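Rho guanine nucleotide exchange factor 12 (Homo sapiens, PDB 1TXD) acts as a guanine nucleotide exchange factor for the GTPase RhoA, here represented by its catalytic DH domain and the adjoining PH domain. Local coordinates at residues I273-L278 against L284-K289; E225-R230 against I258-L263; L65-S70 against Q128-E133; E133-R138 against S143-F148; V244-N249 against V316-T321. The protein carries 1 engineered substitution. All coordinates share one frame; numbering follows the deposited sequence.

How the interactions relate
The five contacts show how one chain changes its chemistry from helical bundle to sandwich. Interactions 3 and 4 lie in the DH domain and both use helix 128-141. Interaction 4 is buried and built on an aromatic ring, whereas interaction 3 combines an alanine methyl pressed on two backbone carbonyls with a lysine set against a phenylalanine. Interactions 1 and 5 belong to the PH domain, where strands 283-290 and 316-318 are neighbours. Interaction 1 is a partly buried, backbone-bonded hairpin, and interaction 5 a surface contact with a salt bridge. Interaction 2, also at the surface, joins the two domains and meets interaction 1 where Glu260 bonds Tyr276; its Glu225 touches Phe130 of interaction 3.

Interaction 1: I273-L278 against L284-K289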
# COMPACT_ATOMS: atom_id res chain seq x y z
N ILE A 273 25.88 -22.58 6.22
CA ILE A 273 25.55 -21.19 6.55
C ILE A 273 24.06 -20.92 6.32
O ILE A 273 23.60 -20.87 5.18
CB ILE A 273 26.42 -20.19 5.71
CG1 ILE A 273 27.91 -20.57 5.79
CG2 ILE A 273 26.22 -18.76 6.22
CD1 ILE A 273 28.86 -19.47 5.31
N ASP A 274 23.32 -20.74 7.42
CA ASP A 274 21.90 -20.39 7.35
C ASP A 274 21.75 -19.01 6.71
O ASP A 274 22.30 -18.03 7.21
CB ASP A 274 21.25 -20.38 8.74
CG ASP A 274 21.47 -21.68 9.49
OD1 ASP A 274 21.28 -22.76 8.89
OD2 ASP A 274 21.83 -21.71 10.68
N LEU A 275 21.02 -18.94 5.60
CA LEU A 275 20.85 -17.69 4.86
C LEU A 275 19.42 -17.20 4.88
O LEU A 275 18.47 -17.95 5.14
CB LEU A 275 21.23 -17.87 3.38
CG LEU A 275 22.66 -18.17 2.91
CD1 LEU A 275 22.64 -18.40 1.40
CD2 LEU A 275 23.63 -17.06 3.26
N TYR A 276 19.30 -15.90 4.61
CA TYR A 276 18.11 -15.30 4.05
C TYR A 276 18.53 -14.72 2.70
O TYR A 276 19.51 -13.98 2.61
CB TYR A 276 17.58 -14.18 4.96
CG TYR A 276 16.17 -13.76 4.62
CD1 TYR A 276 15.07 -14.39 5.20
CD2 TYR A 276 15.93 -12.73 3.69
CE1 TYR A 276 13.78 -14.02 4.87
CE2 TYR A 276 14.64 -12.35 3.37
CZ TYR A 276 13.57 -13.00 3.96
OH TYR A 276 12.29 -12.63 3.65
N THR A 277 17.77 -15.04 1.67
CA THR A 277 18.22 -14.85 0.29
C THR A 277 17.23 -14.00 -0.45
O THR A 277 16.04 -14.10 -0.20
CB THR A 277 18.31 -16.25 -0.39
OG1 THR A 277 19.41 -16.97 0.16
CG2 THR A 277 18.63 -16.14 -1.88
N LEU A 278 17.71 -13.19 -1.38
CA LEU A 278 16.83 -12.31 -2.10
C LEU A 278 17.04 -12.44 -3.57
O LEU A 278 18.12 -12.14 -4.07
CB LEU A 278 17.09 -10.86 -1.72
CG LEU A 278 17.29 -10.48 -0.25
CD1 LEU A 278 17.65 -9.01 -0.21
CD2 LEU A 278 16.08 -10.78 0.65
N LEU A 284 20.85 -12.59 -7.66
CA LEU A 284 20.47 -13.30 -6.46
C LEU A 284 21.44 -12.78 -5.41
O LEU A 284 22.61 -12.53 -5.71
CB LEU A 284 20.62 -14.80 -6.66
CG LEU A 284 19.89 -15.73 -5.71
CD1 LEU A 284 18.43 -15.83 -6.08
CD2 LEU A 284 20.54 -17.12 -5.74
N VAL A 285 20.95 -12.58 -4.19
CA VAL A 285 21.75 -11.98 -3.12
C VAL A 285 21.71 -12.89 -1.92
O VAL A 285 20.65 -13.28 -1.45
CB VAL A 285 21.25 -10.58 -2.71
CG1 VAL A 285 22.11 -10.01 -1.58
CG2 VAL A 285 21.26 -9.62 -3.91
N LEU A 286 22.89 -13.20 -1.40
CA LEU A 286 23.01 -14.14 -0.31
C LEU A 286 23.39 -13.36 0.94
O LEU A 286 24.43 -12.71 0.97
CB LEU A 286 24.05 -15.21 -0.66
CG LEU A 286 23.79 -15.96 -1.98
CD1 LEU A 286 24.89 -16.98 -2.24
CD2 LEU A 286 22.44 -16.65 -1.98
N LEU A 287 22.52 -13.42 1.95
CA LEU A 287 22.69 -12.65 3.18
C LEU A 287 22.57 -13.56 4.40
O LEU A 287 22.01 -14.65 4.31
CB LEU A 287 21.65 -11.53 3.25
CG LEU A 287 21.54 -10.59 2.05
CD1 LEU A 287 20.23 -9.84 2.08
CD2 LEU A 287 22.70 -9.62 1.99
N GLN A 288 23.09 -13.09 5.54
CA GLN A 288 23.07 -13.84 6.81
C GLN A 288 22.38 -13.05 7.92
O GLN A 288 22.76 -11.91 8.20
CB GLN A 288 24.51 -14.17 7.24
CG GLN A 288 24.85 -15.67 7.30
CD GLN A 288 26.15 -15.96 8.06
OE1 GLN A 288 27.20 -15.40 7.74
NE2 GLN A 288 26.07 -16.83 9.06
N LYS A 289 21.38 -13.66 8.57
CA LYS A 289 20.63 -13.02 9.67
C LYS A 289 21.43 -13.03 10.99
O LYS A 289 21.32 -13.97 11.77
CB LYS A 289 19.26 -13.70 9.89
CG LYS A 289 18.10 -13.07 9.09
CD LYS A 289 16.72 -13.65 9.47
CE LYS A 289 15.61 -13.03 8.60
NZ LYS A 289 14.38 -12.65 9.36
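Tyr276 and Leu287 face each other in the antiparallel hairpin of strands 275-280 and 283-290, part of the PH-domain sandwich. Their two mutual backbone bonds are followed by another pair between Leu278 and Val285, of which Leu278 N to Val285 O (2.9 Å, 164° at the hydrogen) is the straightest. Packing is close on both faces of this ladder. On one, Leu278 CD1 meets Leu287 CD1 at 3.5 Å, the two side chains crossing nearly at a right angle. On the other, Thr277 lies alongside Leu286, and Trp360 packs on Thr277 and Leu284; Thr277 OG1 is buried there without a polar partner. Leu275 has CG beside its backbone N (chi1 -66°), which sends CD2 to 3.1 Å from Leu287 O and CD1 to 3.8 Å from Leu286 CD2. Trimming this residue to an alanine would probably open a gap beside Leu286 and thin the apolar cover of the Leu287 carbonyl, leaving only CB near it. The far end is looser: Asp274 and Lys289 are exposed, and no further backbone bond joins the segments. Lys289 CE slants to within 3.7 Å of CD1 of Tyr276, whose hydroxyl bonds Glu260. One close touch remains, Ile273 CG2 3.4 Å from Gln288 CD.

Interaction 2: E225-R230 against I258-L263; sequences EDYQRR and IHEGPL
The junction of the DH and PH domains sets Tyr227, near the end of the long helix 191-230, against Glu260 on PH strand 257-266. The Tyr227 and Glu260 side chains cross nearly perpendicularly: OE1 lies at the ring edge, near its plane, and the carboxylate is turned 88° from the ring. The modelled separation of Tyr227 OH and Glu260 OE1 is too short to be trusted, so the nature of their interaction remains doubtful. A sounder partner of Glu260 OE1 is the hydroxyl of Tyr276. On the helix, Asp226 serves two arginines: Arg229 NH2 donates to its OD1 at 3.0 Å from above the carboxylate plane, whereas Arg230 NE stands 3.5 Å from OD2 and contributes charge alone. Tyr227 CD1 in turn sits in plane at the edge of the Arg230 guanidinium. Around this slender bridge, Tyr227 packs on Tyr276 of strand 275-280 and Leu294 of strand 293-295, while helix 354-374 lies against His259 and Leu263 of strand 257-266.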
# COMPACT_ATOMS: atom_id res chain seq x y z
N GLU A 225 13.92 -1.17 0.93
CA GLU A 225 14.60 0.01 1.48
C GLU A 225 15.08 -0.27 2.90
O GLU A 225 16.10 0.23 3.38
CB GLU A 225 13.59 1.17 1.47
CG GLU A 225 14.17 2.51 1.78
CD GLU A 225 13.14 3.61 1.53
OE1 GLU A 225 12.82 3.86 0.36
OE2 GLU A 225 12.65 4.20 2.51
N ASP A 226 14.27 -1.07 3.58
CA ASP A 226 14.56 -1.62 4.91
C ASP A 226 15.72 -2.60 4.83
O ASP A 226 16.65 -2.53 5.63
CB ASP A 226 13.33 -2.37 5.46
CG ASP A 226 13.48 -2.70 6.94
OD1 ASP A 226 13.61 -1.75 7.77
OD2 ASP A 226 13.48 -3.89 7.35
N TYR A 227 15.67 -3.52 3.86
CA TYR A 227 16.77 -4.46 3.71
C TYR A 227 18.03 -3.68 3.38
O TYR A 227 19.07 -3.89 4.00
CB TYR A 227 16.43 -5.48 2.63
CG TYR A 227 15.29 -6.39 2.97
CD1 TYR A 227 14.81 -6.54 4.28
CD2 TYR A 227 14.72 -7.16 2.00
CE1 TYR A 227 13.73 -7.40 4.57
CE2 TYR A 227 13.69 -8.03 2.28
CZ TYR A 227 13.19 -8.15 3.56
OH TYR A 227 12.15 -9.05 3.76
N GLN A 228 17.94 -2.72 2.45
CA GLN A 228 19.10 -1.91 2.06
C GLN A 228 19.71 -1.16 3.22
O GLN A 228 20.91 -0.85 3.21
CB GLN A 228 18.75 -0.91 0.94
CG GLN A 228 19.95 -0.03 0.43
CD GLN A 228 21.11 -0.85 -0.20
OE1 GLN A 228 21.05 -2.07 -0.27
NE2 GLN A 228 22.15 -0.16 -0.63
N ARG A 229 18.89 -0.85 4.22
CA ARG A 229 19.37 -0.11 5.39
C ARG A 229 20.15 -1.06 6.31
O ARG A 229 21.23 -0.73 6.76
CB ARG A 229 18.18 0.51 6.14
CG ARG A 229 18.54 1.61 7.13
CD ARG A 229 17.33 2.12 7.94
NE ARG A 229 16.44 1.03 8.36
CZ ARG A 229 16.70 0.16 9.35
NH1 ARG A 229 17.82 0.24 10.07
NH2 ARG A 229 15.83 -0.81 9.62
N ARG A 230 19.59 -2.25 6.54
CA ARG A 230 20.19 -3.25 7.42
C ARG A 230 21.44 -3.97 6.83
O ARG A 230 22.17 -4.66 7.54
CB ARG A 230 19.11 -4.27 7.84
CG ARG A 230 17.91 -3.60 8.57
CD ARG A 230 16.98 -4.57 9.28
NE ARG A 230 16.37 -5.53 8.35
CZ ARG A 230 16.06 -6.80 8.63
NH1 ARG A 230 16.29 -7.31 9.84
NH2 ARG A 230 15.51 -7.57 7.70
N ILE A 258 11.80 -9.69 -6.51
CA ILE A 258 10.84 -10.65 -7.06
C ILE A 258 10.50 -11.75 -6.06
O ILE A 258 9.36 -12.20 -6.00
CB ILE A 258 11.41 -11.23 -8.37
CG1 ILE A 258 11.20 -10.21 -9.50
CG2 ILE A 258 10.77 -12.60 -8.73
CD1 ILE A 258 12.26 -9.14 -9.58
N HIS A 259 11.48 -12.17 -5.27
CA HIS A 259 11.27 -13.23 -4.29
C HIS A 259 12.22 -13.09 -3.10
O HIS A 259 13.26 -12.44 -3.18
CB HIS A 259 11.44 -14.61 -4.96
CG HIS A 259 10.76 -15.72 -4.23
ND1 HIS A 259 11.38 -16.41 -3.20
CD2 HIS A 259 9.52 -16.23 -4.34
CE1 HIS A 259 10.54 -17.31 -2.72
NE2 HIS A 259 9.40 -17.22 -3.39
N GLU A 260 11.86 -13.72 -1.99
CA GLU A 260 12.72 -13.81 -0.82
C GLU A 260 12.35 -15.00 0.07
O GLU A 260 11.19 -15.43 0.12
CB GLU A 260 12.64 -12.52 0.00
CG GLU A 260 11.31 -12.34 0.71
CD GLU A 260 11.14 -10.97 1.31
OE1 GLU A 260 11.96 -10.60 2.17
OE2 GLU A 260 10.19 -10.28 0.93
N GLY A 261 13.34 -15.52 0.80
CA GLY A 261 13.08 -16.56 1.79
C GLY A 261 14.31 -17.08 2.52
O GLY A 261 15.44 -16.70 2.22
N PRO A 262 14.08 -17.96 3.49
CA PRO A 262 15.18 -18.70 4.12
C PRO A 262 15.72 -19.87 3.25
O PRO A 262 15.00 -20.86 3.02
CB PRO A 262 14.56 -19.24 5.42
CG PRO A 262 13.11 -18.84 5.41
CD PRO A 262 12.77 -18.34 4.05
N LEU A 263 16.95 -19.73 2.76
CA LEU A 263 17.71 -20.85 2.19
C LEU A 263 18.83 -21.26 3.15
O LEU A 263 19.17 -20.52 4.07
CB LEU A 263 18.32 -20.50 0.83
CG LEU A 263 17.37 -20.02 -0.28
CD1 LEU A 263 18.15 -19.67 -1.53
CD2 LEU A 263 16.30 -21.05 -0.58

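Interaction 3: L65-S70 against Q128-E133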
# COMPACT_ATOMS: atom_id res chain seq x y z
N LEU A 65 8.54 15.57 6.84
CA LEU A 65 7.17 15.93 6.53
C LEU A 65 6.55 15.20 5.32
O LEU A 65 5.41 14.67 5.39
CB LEU A 65 7.08 17.40 6.22
CG LEU A 65 7.15 18.27 7.45
CD1 LEU A 65 7.22 19.70 7.05
CD2 LEU A 65 5.88 18.06 8.32
N ARG A 66 7.27 15.26 4.20
CA ARG A 66 6.84 14.62 2.97
C ARG A 66 6.77 13.15 3.09
O ARG A 66 5.80 12.54 2.62
CB ARG A 66 7.78 14.99 1.83
CG ARG A 66 7.48 14.31 0.55
CD ARG A 66 8.13 14.93 -0.69
NE ARG A 66 9.48 15.48 -0.51
CZ ARG A 66 10.58 14.78 -0.43
NH1 ARG A 66 10.54 13.46 -0.54
NH2 ARG A 66 11.74 15.38 -0.26
N LYS A 67 7.74 12.56 3.77
CA LYS A 67 7.73 11.11 3.90
C LYS A 67 6.59 10.70 4.89
O LYS A 67 6.05 9.64 4.74
CB LYS A 67 9.06 10.60 4.41
CG LYS A 67 10.08 10.32 3.32
CD LYS A 67 9.76 8.94 2.62
CE LYS A 67 10.69 8.71 1.51
NZ LYS A 67 10.30 7.57 0.54
N ILE A 68 6.18 11.57 5.84
CA ILE A 68 5.15 11.11 6.83
C ILE A 68 3.69 11.35 6.32
O ILE A 68 2.89 10.41 6.28
CB ILE A 68 5.40 11.69 8.20
CG1 ILE A 68 6.73 11.09 8.76
CG2 ILE A 68 4.24 11.39 9.13
CD1 ILE A 68 7.10 11.63 10.07
N PHE A 69 3.47 12.55 5.80
CA PHE A 69 2.15 13.08 5.42
C PHE A 69 1.86 13.25 3.95
O PHE A 69 0.70 13.46 3.57
CB PHE A 69 2.01 14.50 6.06
CG PHE A 69 2.05 14.48 7.55
CD1 PHE A 69 1.00 13.88 8.28
CD2 PHE A 69 3.12 15.10 8.25
CE1 PHE A 69 1.05 13.83 9.70
CE2 PHE A 69 3.19 15.05 9.66
CZ PHE A 69 2.14 14.46 10.40
N SER A 70 2.91 13.25 3.12
CA SER A 70 2.80 13.31 1.66
C SER A 70 1.73 14.27 1.23
O SER A 70 1.77 15.54 1.52
CB SER A 70 2.67 11.88 1.08
OG SER A 70 1.44 11.22 1.49
N GLN A 128 2.01 4.88 2.60
CA GLN A 128 1.73 4.48 3.94
C GLN A 128 2.85 3.68 4.61
O GLN A 128 3.16 4.01 5.73
CB GLN A 128 0.40 3.71 4.04
CG GLN A 128 0.16 3.13 5.45
CD GLN A 128 -1.22 2.57 5.59
OE1 GLN A 128 -2.20 3.24 5.30
NE2 GLN A 128 -1.31 1.32 5.98
N PRO A 129 3.42 2.65 4.00
CA PRO A 129 4.48 1.89 4.66
C PRO A 129 5.73 2.78 4.86
O PRO A 129 6.44 2.66 5.87
CB PRO A 129 4.79 0.73 3.69
CG PRO A 129 3.78 0.74 2.59
CD PRO A 129 3.10 2.13 2.66
N PHE A 130 6.01 3.65 3.90
CA PHE A 130 7.12 4.56 4.09
C PHE A 130 6.76 5.47 5.27
O PHE A 130 7.63 5.81 6.06
CB PHE A 130 7.49 5.42 2.83
CG PHE A 130 7.85 4.58 1.63
CD1 PHE A 130 9.13 4.09 1.46
CD2 PHE A 130 6.90 4.29 0.66
CE1 PHE A 130 9.46 3.29 0.39
CE2 PHE A 130 7.24 3.49 -0.44
CZ PHE A 130 8.51 3.01 -0.58
N ALA A 131 5.51 5.89 5.38
CA ALA A 131 5.20 7.02 6.33
C ALA A 131 5.20 6.42 7.75
O ALA A 131 5.73 6.99 8.67
CB ALA A 131 3.92 7.68 6.00
N LEU A 132 4.82 5.15 7.87
CA LEU A 132 4.68 4.53 9.19
C LEU A 132 6.07 4.22 9.70
O LEU A 132 6.29 4.14 10.88
CB LEU A 132 3.86 3.23 9.11
CG LEU A 132 2.34 3.35 8.87
CD1 LEU A 132 1.65 2.12 9.23
CD2 LEU A 132 1.66 4.51 9.59
N GLU A 133 7.01 3.98 8.80
CA GLU A 133 8.35 3.61 9.20
C GLU A 133 9.11 4.85 9.54
O GLU A 133 9.94 4.81 10.43
CB GLU A 133 9.04 2.73 8.14
CG GLU A 133 10.57 2.80 8.22
CD GLU A 133 11.13 1.99 9.35
OE1 GLU A 133 10.54 0.88 9.63
OE2 GLU A 133 12.18 2.44 9.92
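The carbonyl oxygen of Lys67 is gripped by two groups: Asn127 ND2 gives it a hydrogen bond, and the CA-H of Ala131 points to it with the carbon 3.2 Å away. The methyl of Ala131 presses in beside them, its CB only 2.9 Å from Ile68 O, a tight fit. Such closeness is what a small residue allows when two helices meet. The CA atoms of Ile68 and Ala131 stand 4.1 Å apart, and the axes of helices 65-69 and 128-133 approach to 7.6 Å at a crossing angle of -118°. At Lys67 and Phe130, which are partly exposed, the chemistry changes. The Lys67 chain turns at its second torsion (chi2 -78°) and brings its ammonium group to the Phe130 ring at a slant, in an off-centre cation-pi contact. NZ lies 4.3 Å from the ring centroid and 33° off the normal, nearest to CD1 at 3.8 Å, so the charge sits nearer the CG-CD1 bond than the middle of the ring. On the buried side, Ile68 CG2 sits over the centre of the Phe69 ring. This corner of the DH bundle is held between two longer helices: helix 20-57 receives Leu65 and Phe69, whose ring meets Tyr51 edge-to-face, and helix 191-230 packs against Phe130 through Ala218 and Gln222.

Interaction 4: E133-R138 against S143-F148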
# COMPACT_ATOMS: atom_id res chain seq x y z
N GLU A 133 7.01 3.98 8.80
CA GLU A 133 8.35 3.61 9.20
C GLU A 133 9.11 4.85 9.54
O GLU A 133 9.94 4.81 10.43
CB GLU A 133 9.04 2.73 8.14
CG GLU A 133 10.57 2.80 8.22
CD GLU A 133 11.13 1.99 9.35
OE1 GLU A 133 10.54 0.88 9.63
OE2 GLU A 133 12.18 2.44 9.92
N MET A 134 8.80 5.96 8.89
CA MET A 134 9.44 7.22 9.20
C MET A 134 8.97 7.74 10.57
O MET A 134 9.73 8.28 11.29
CB MET A 134 9.13 8.25 8.13
CG MET A 134 9.76 9.53 8.30
SD MET A 134 11.53 9.46 8.62
CE MET A 134 12.24 9.74 6.91
N ILE A 135 7.69 7.63 10.87
CA ILE A 135 7.17 7.91 12.19
C ILE A 135 7.92 7.13 13.26
O ILE A 135 8.39 7.76 14.17
CB ILE A 135 5.63 7.65 12.26
CG1 ILE A 135 4.86 8.60 11.34
CG2 ILE A 135 5.10 7.67 13.69
CD1 ILE A 135 3.48 7.98 11.00
N LYS A 136 8.07 5.79 13.15
CA LYS A 136 8.85 5.03 14.10
C LYS A 136 10.29 5.47 14.21
O LYS A 136 10.83 5.49 15.31
CB LYS A 136 8.91 3.52 13.75
CG LYS A 136 7.60 2.76 13.88
CD LYS A 136 7.85 1.32 14.39
CE LYS A 136 8.46 0.44 13.30
NZ LYS A 136 8.97 -0.92 13.81
N SER A 137 10.92 5.79 13.07
CA SER A 137 12.33 6.13 13.10
C SER A 137 12.48 7.49 13.73
O SER A 137 13.40 7.66 14.49
CB SER A 137 13.05 6.01 11.73
OG SER A 137 12.68 7.03 10.84
N ARG A 138 11.59 8.43 13.50
CA ARG A 138 11.73 9.74 14.22
C ARG A 138 11.39 9.56 15.70
O ARG A 138 11.97 10.20 16.54
CB ARG A 138 10.95 10.86 13.59
CG ARG A 138 11.25 11.22 12.10
CD ARG A 138 12.68 11.26 11.74
NE ARG A 138 13.47 12.21 12.46
CZ ARG A 138 14.79 12.21 12.42
NH1 ARG A 138 15.39 11.30 11.71
NH2 ARG A 138 15.49 13.13 13.07
N SER A 143 13.71 12.85 20.42
CA SER A 143 12.89 13.15 21.57
C SER A 143 11.77 14.17 21.33
O SER A 143 10.70 14.02 21.87
CB SER A 143 13.75 13.68 22.73
OG SER A 143 14.34 12.57 23.29
N ARG A 144 12.05 15.21 20.56
CA ARG A 144 11.08 16.27 20.36
C ARG A 144 9.87 15.79 19.58
O ARG A 144 8.76 16.26 19.81
CB ARG A 144 11.70 17.46 19.67
CG ARG A 144 13.06 17.81 20.17
CD ARG A 144 13.52 19.20 19.82
NE ARG A 144 12.45 20.19 19.94
CZ ARG A 144 12.11 21.06 18.97
NH1 ARG A 144 12.73 21.06 17.78
NH2 ARG A 144 11.13 21.94 19.20
N PHE A 145 10.08 14.81 18.69
CA PHE A 145 9.00 14.29 17.88
C PHE A 145 8.26 13.19 18.66
O PHE A 145 7.04 13.04 18.55
CB PHE A 145 9.53 13.74 16.57
CG PHE A 145 8.48 13.13 15.70
CD1 PHE A 145 7.62 13.94 14.98
CD2 PHE A 145 8.33 11.77 15.63
CE1 PHE A 145 6.63 13.41 14.18
CE2 PHE A 145 7.37 11.22 14.82
CZ PHE A 145 6.51 12.05 14.09
N GLN A 146 9.00 12.39 19.41
CA GLN A 146 8.35 11.44 20.33
C GLN A 146 7.39 12.21 21.26
O GLN A 146 6.23 11.82 21.47
CB GLN A 146 9.36 10.62 21.12
CG GLN A 146 8.82 9.28 21.60
CD GLN A 146 7.98 9.42 22.86
OE1 GLN A 146 8.16 10.37 23.59
NE2 GLN A 146 6.99 8.54 23.04
N THR A 147 7.89 13.30 21.84
CA THR A 147 7.06 14.10 22.73
C THR A 147 5.86 14.61 21.99
O THR A 147 4.72 14.41 22.42
CB THR A 147 7.86 15.30 23.32
OG1 THR A 147 8.92 14.82 24.15
CG2 THR A 147 6.99 16.11 24.34
N PHE A 148 6.10 15.26 20.86
CA PHE A 148 5.00 15.80 20.04
C PHE A 148 3.92 14.77 19.77
O PHE A 148 2.79 15.05 20.01
CB PHE A 148 5.47 16.40 18.72
CG PHE A 148 4.32 16.76 17.81
CD1 PHE A 148 3.70 17.99 17.91
CD2 PHE A 148 3.79 15.83 16.97
CE1 PHE A 148 2.62 18.32 17.12
CE2 PHE A 148 2.70 16.15 16.18
CZ PHE A 148 2.12 17.41 16.27
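Phe145 reaches from helix 143-154 back to helix 128-141, and its CB already points toward Arg138 and Ile135. With CG anti to the backbone N (chi1 177°), the ring is carried over to the first helix. CG lies 4.0 Å from Arg138 CB, and the next atom, CD2, comes closer to that same methylene, at 3.4 Å. Farther out, CE2 meets Ile135 O at 3.7 Å, the oxygen standing at the ring edge near its plane, and Ile135 CG2 at 4.4 Å. The outermost carbon, CZ, packs on Ile68 of helix 62-69. Here two consecutive helices of the all-helical DH domain, 128-141 and 143-154, meet across a short connection, and an aromatic side chain from the second fills the angle with the first. Shortening Phe145 to an alanine would probably open a gap beside Arg138 CB, Ile135 and Ile68 and weaken the packing of the two helices here. Arg138 takes part through its CB; the rest of its chain bends away, and its NE forms a long, weak ion pair with Glu64. At the start of the second helix, Thr147 N and Thr147 OG1 reach Ser143 O from opposite faces of its plane, the hydroxyl at 3.0 Å.

Interaction 5: V244-N249 against V316-T321; sequences VEELRN and VIKLST
Glu246 and Lys318 form a salt bridge at the surface, Lys318 NZ donating to Glu246 OE1 at 3.0 Å. The ammonium group uses the syn lone pair of OE1, on the side of the second oxygen, yet stays 3.7 Å from OE2, so one oxygen carries the bond. The two chains meet nearly perpendicularly. Glu246 is extended beyond CG, and Lys318 bends at its second torsion (chi2 -149°) on its way to the carboxylate; both residues are exposed, so the pair probably competes with water. The backbone of Lys318 is tied separately: its O accepts from both Thr321 N and Thr321 OG1, the hydroxyl at 2.9 Å and in the carbonyl plane, which fixes the turn where the strand ends. Beneath the ion pair the contact becomes apolar. The Leu247 and Val316 side chains run antiparallel past one another, and Leu247 CD2 settles 3.7 Å from Val316 CB with CG2 of the valine at 4.1 Å. Leu236 against Leu247 and Leu250 against Val316 extend this apolar patch. The loosely hydrogen-bonded helical turn 245-248 is thus pinned to the outside of strand 316-318, a strand of the PH-domain beta sandwich that pairs antiparallel with strand 283-290.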
# COMPACT_ATOMS: atom_id res chain seq x y z
N VAL A 244 35.17 -6.23 -6.76
CA VAL A 244 35.70 -5.67 -5.52
C VAL A 244 35.00 -4.35 -5.14
O VAL A 244 34.60 -4.17 -3.98
CB VAL A 244 37.28 -5.50 -5.57
CG1 VAL A 244 37.97 -6.87 -5.77
CG2 VAL A 244 37.72 -4.51 -6.65
N GLU A 245 34.81 -3.46 -6.11
CA GLU A 245 34.20 -2.14 -5.86
C GLU A 245 32.68 -2.14 -6.06
O GLU A 245 31.95 -1.45 -5.34
CB GLU A 245 34.85 -1.07 -6.74
CG GLU A 245 36.07 -0.43 -6.11
CD GLU A 245 36.74 0.60 -7.02
OE1 GLU A 245 36.01 1.38 -7.66
OE2 GLU A 245 37.99 0.62 -7.09
N GLU A 246 32.21 -2.91 -7.04
CA GLU A 246 30.78 -3.12 -7.26
C GLU A 246 30.07 -3.51 -5.96
O GLU A 246 29.04 -2.94 -5.59
CB GLU A 246 30.55 -4.25 -8.27
CG GLU A 246 30.53 -3.84 -9.74
CD GLU A 246 30.31 -5.02 -10.66
OE1 GLU A 246 29.17 -5.53 -10.72
OE2 GLU A 246 31.27 -5.45 -11.33
N LEU A 247 30.66 -4.49 -5.26
CA LEU A 247 29.97 -5.23 -4.22
C LEU A 247 29.68 -4.43 -2.95
O LEU A 247 28.59 -4.54 -2.40
CB LEU A 247 30.74 -6.51 -3.88
CG LEU A 247 30.85 -7.50 -5.06
CD1 LEU A 247 31.87 -8.60 -4.76
CD2 LEU A 247 29.48 -8.10 -5.42
N ARG A 248 30.65 -3.64 -2.49
CA ARG A 248 30.49 -2.90 -1.23
C ARG A 248 29.52 -1.71 -1.35
O ARG A 248 28.90 -1.31 -0.37
CB ARG A 248 31.85 -2.43 -0.70
CG ARG A 248 32.40 -1.20 -1.37
CD ARG A 248 33.90 -1.06 -1.24
NE ARG A 248 34.38 0.14 -1.92
CZ ARG A 248 35.66 0.41 -2.14
NH1 ARG A 248 36.61 -0.42 -1.72
NH2 ARG A 248 35.99 1.53 -2.77
N ASN A 249 29.39 -1.15 -2.56
CA ASN A 249 28.42 -0.09 -2.83
C ASN A 249 27.07 -0.66 -3.33
O ASN A 249 26.28 0.06 -3.95
CB ASN A 249 28.99 0.91 -3.84
CG ASN A 249 29.79 2.02 -3.17
OD1 ASN A 249 29.24 2.87 -2.46
ND2 ASN A 249 31.09 2.03 -3.41
N VAL A 316 26.91 -12.20 -4.15
CA VAL A 316 26.08 -11.70 -5.24
C VAL A 316 26.36 -12.52 -6.49
O VAL A 316 27.48 -12.52 -7.01
CB VAL A 316 26.38 -10.20 -5.55
CG1 VAL A 316 26.00 -9.80 -7.00
CG2 VAL A 316 25.67 -9.31 -4.55
N ILE A 317 25.32 -13.20 -6.97
CA ILE A 317 25.40 -14.00 -8.18
C ILE A 317 24.65 -13.32 -9.32
O ILE A 317 23.43 -13.20 -9.27
CB ILE A 317 24.79 -15.40 -7.92
CG1 ILE A 317 25.49 -16.09 -6.75
CG2 ILE A 317 24.85 -16.25 -9.17
CD1 ILE A 317 24.58 -17.03 -5.95
N LYS A 318 25.37 -12.90 -10.34
CA LYS A 318 24.75 -12.28 -11.50
C LYS A 318 23.89 -13.30 -12.26
O LYS A 318 24.39 -14.32 -12.72
CB LYS A 318 25.82 -11.69 -12.41
CG LYS A 318 26.68 -10.63 -11.72
CD LYS A 318 27.17 -9.56 -12.69
CE LYS A 318 27.76 -8.35 -11.96
NZ LYS A 318 28.72 -7.59 -12.83
N LEU A 319 22.59 -13.02 -12.38
CA LEU A 319 21.65 -13.93 -13.05
C LEU A 319 21.94 -14.12 -14.54
O LEU A 319 21.48 -15.09 -15.15
CB LEU A 319 20.20 -13.43 -12.87
CG LEU A 319 19.64 -13.45 -11.44
CD1 LEU A 319 18.31 -12.72 -11.38
CD2 LEU A 319 19.50 -14.88 -10.92
N SER A 320 22.69 -13.19 -15.13
CA SER A 320 23.07 -13.25 -16.54
C SER A 320 23.92 -14.49 -16.88
O SER A 320 24.05 -14.85 -18.05
CB SER A 320 23.86 -12.00 -16.89
OG SER A 320 24.08 -11.92 -18.29
N THR A 321 24.48 -15.12 -15.86
CA THR A 321 25.41 -16.23 -16.01
C THR A 321 24.89 -17.52 -15.38
O THR A 321 25.58 -18.53 -15.41
CB THR A 321 26.74 -15.86 -15.32
OG1 THR A 321 26.55 -15.80 -13.89
CG2 THR A 321 27.21 -14.46 -15.71